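Local coordinates for protein GTP cyclohydrolase 1 type 2 homolog (Staphylococcus aureus subsp. aureus, PDB 3LNL) that is of unknown function but binds zinc at a dinuclear centre and assembles, as a NIF3-family member, into a toroid-shaped homohexamer, at residues Met252-Phe257 against Asn324-Asn329. The protein carries 2 engineered substitutions. Residues are numbered along the deposited sequence; the frame is centred on the assembly and turned at random.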
loop_
_atom_site.group_PDB
_atom_site.type_symbol
_atom_site.label_atom_id
_atom_site.label_comp_id
_atom_site.label_asym_id
_atom_site.label_seq_id
_atom_site.Cartn_x
_atom_site.Cartn_y
_atom_site.Cartn_z
ATOM N N MET B 252 -19.888 -42.171 -6.430
ATOM C CA MET B 252 -20.415 -42.519 -5.133
ATOM C C MET B 252 -21.014 -41.295 -4.441
ATOM O O MET B 252 -20.940 -40.189 -4.952
ATOM C CB MET B 252 -19.336 -43.141 -4.279
ATOM C CG MET B 252 -18.194 -42.248 -3.969
ATOM S SD MET B 252 -16.729 -43.230 -3.476
ATOM C CE MET B 252 -17.241 -43.778 -1.900
ATOM N N THR B 253 -21.642 -41.492 -3.292
ATOM C CA THR B 253 -22.271 -40.361 -2.603
ATOM C C THR B 253 -21.197 -39.612 -1.821
ATOM O O THR B 253 -20.194 -40.179 -1.403
ATOM C CB THR B 253 -23.421 -40.796 -1.659
ATOM O OG1 THR B 253 -22.888 -41.531 -0.557
ATOM C CG2 THR B 253 -24.538 -41.662 -2.394
ATOM N N LEU B 254 -21.413 -38.312 -1.635
ATOM C CA LEU B 254 -20.564 -37.498 -0.819
ATOM C C LEU B 254 -20.252 -38.124 0.570
ATOM O O LEU B 254 -19.080 -38.128 1.011
ATOM C CB LEU B 254 -21.175 -36.106 -0.636
ATOM C CG LEU B 254 -20.406 -35.062 0.152
ATOM C CD1 LEU B 254 -18.948 -34.890 -0.373
ATOM C CD2 LEU B 254 -21.178 -33.694 0.091
ATOM N N GLU B 255 -21.271 -38.572 1.278
ATOM C CA GLU B 255 -21.033 -39.134 2.596
ATOM C C GLU B 255 -20.240 -40.426 2.529
ATOM O O GLU B 255 -19.372 -40.655 3.363
ATOM C CB GLU B 255 -22.325 -39.358 3.361
ATOM C CG GLU B 255 -23.135 -40.478 2.901
ATOM C CD GLU B 255 -24.434 -40.608 3.701
ATOM O OE1 GLU B 255 -25.333 -41.325 3.195
ATOM O OE2 GLU B 255 -24.531 -39.981 4.804
ATOM N N ASP B 256 -20.460 -41.214 1.494
ATOM C CA ASP B 256 -19.721 -42.461 1.332
ATOM C C ASP B 256 -18.263 -42.184 0.991
ATOM O O ASP B 256 -17.374 -42.877 1.481
ATOM C CB ASP B 256 -20.361 -43.341 0.259
ATOM C CG ASP B 256 -21.662 -43.993 0.739
ATOM O OD1 ASP B 256 -22.053 -43.858 1.918
ATOM O OD2 ASP B 256 -22.280 -44.652 -0.073
ATOM N N PHE B 257 -18.033 -41.182 0.138
ATOM C CA PHE B 257 -16.685 -40.751 -0.179
ATOM C C PHE B 257 -15.966 -40.223 1.060
ATOM O O PHE B 257 -14.827 -40.632 1.334
ATOM C CB PHE B 257 -16.660 -39.709 -1.297
ATOM C CG PHE B 257 -15.282 -39.326 -1.708
ATOM C CD1 PHE B 257 -14.373 -40.296 -2.107
ATOM C CD2 PHE B 257 -14.872 -38.000 -1.664
ATOM C CE1 PHE B 257 -13.072 -39.962 -2.440
ATOM C CE2 PHE B 257 -13.595 -37.659 -2.043
ATOM C CZ PHE B 257 -12.700 -38.652 -2.445
ATOM N N ASN B 324 -19.472 -28.314 -2.739
ATOM C CA ASN B 324 -19.303 -29.365 -1.790
ATOM C C ASN B 324 -17.865 -29.448 -1.233
ATOM O O ASN B 324 -16.905 -29.340 -1.979
ATOM C CB ASN B 324 -19.697 -30.702 -2.407
ATOM C CG ASN B 324 -21.092 -30.707 -2.913
ATOM O OD1 ASN B 324 -22.006 -30.287 -2.205
ATOM N ND2 ASN B 324 -21.284 -31.166 -4.134
ATOM N N LEU B 325 -17.740 -29.612 0.078
ATOM C CA LEU B 325 -16.424 -29.634 0.719
ATOM C C LEU B 325 -16.283 -30.863 1.596
ATOM O O LEU B 325 -17.281 -31.365 2.101
ATOM C CB LEU B 325 -16.225 -28.419 1.608
ATOM C CG LEU B 325 -16.375 -27.040 1.009
ATOM C CD1 LEU B 325 -16.326 -25.995 2.178
ATOM C CD2 LEU B 325 -15.350 -26.746 -0.059
ATOM N N ILE B 326 -15.049 -31.340 1.719
ATOM C CA ILE B 326 -14.643 -32.251 2.778
ATOM C C ILE B 326 -13.393 -31.690 3.466
ATOM O O ILE B 326 -12.369 -31.395 2.837
ATOM C CB ILE B 326 -14.365 -33.728 2.310
ATOM C CG1 ILE B 326 -15.565 -34.309 1.573
ATOM C CG2 ILE B 326 -14.033 -34.601 3.530
ATOM C CD1 ILE B 326 -15.334 -35.577 0.816
ATOM N N ASP B 327 -13.489 -31.563 4.786
ATOM C CA ASP B 327 -12.361 -31.289 5.655
ATOM C C ASP B 327 -11.758 -32.591 6.126
ATOM O O ASP B 327 -12.291 -33.253 7.007
ATOM C CB ASP B 327 -12.820 -30.441 6.839
ATOM C CG ASP B 327 -11.678 -29.814 7.636
ATOM O OD1 ASP B 327 -10.513 -30.246 7.490
ATOM O OD2 ASP B 327 -11.974 -28.880 8.426
ATOM N N ILE B 328 -10.602 -32.939 5.562
ATOM C CA ILE B 328 -9.858 -34.123 6.004
ATOM C C ILE B 328 -8.810 -33.784 7.092
ATOM O O ILE B 328 -8.038 -34.673 7.544
ATOM C CB ILE B 328 -9.145 -34.828 4.863
ATOM C CG1 ILE B 328 -8.222 -33.880 4.096
ATOM C CG2 ILE B 328 -10.159 -35.515 3.974
ATOM C CD1 ILE B 328 -7.238 -34.633 3.090
ATOM N N ASN B 329 -8.817 -32.510 7.497
ATOM C CA ASN B 329 -7.866 -31.920 8.436
ATOM C C ASN B 329 -6.538 -31.609 7.763
ATOM O O ASN B 329 -6.133 -32.258 6.777
ATOM C CB ASN B 329 -7.726 -32.776 9.706
ATOM C CG ASN B 329 -9.085 -33.046 10.380
ATOM O OD1 ASN B 329 -9.913 -32.136 10.493
ATOM N ND2 ASN B 329 -9.352 -34.314 10.713
#
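Leu254, in the first turn of helix 254-264, faces Asn324 at the start of segment 324-329 with their CA atoms 8.3 Å apart, and no hydrogen bond links the two backbones, so side chains alone bridge the gap. Ile326 does most of the bridging from the strand. Its CG1 lies anti to the carbonyl carbon, beside the backbone N (chi1 -55°), and both Ile326 CG1 and Ile326 CD1 lie 3.9 Å from Leu254 CD1; the two side chains lie alongside each other, pointing opposite ways. Ile326 CD1 also approaches the Phe257 ring obliquely, 3.5 Å from Phe257 CD2, a tight apolar contact. Phe257 reaches it because its CG stands anti to the backbone N (chi1 -176°), which brings the CD2-CE2 side of the ring up to Ile326 CD1 although its CB does not point there. The other methyl, Leu254 CD2, rests more loosely, 4.2 Å from both CB and OD1 of Asn324, while Asn324 ND2 hydrogen-bonds Asp303 O. Thr253 is the N-cap: Thr253 OG1 accepts from Asp256 N at 3.2 Å, capping the helix turn from which Leu254 projects. All four touching residues are buried. The contact thus packs the start of helix 254-264 on one face of the C-terminal NIF3 domain's sheet, where Val304 of strand 304-307 and Phe272 of strand 271-273 both touch Leu254 and Ile326, and Ile283 of strand 279-285 meets Phe257.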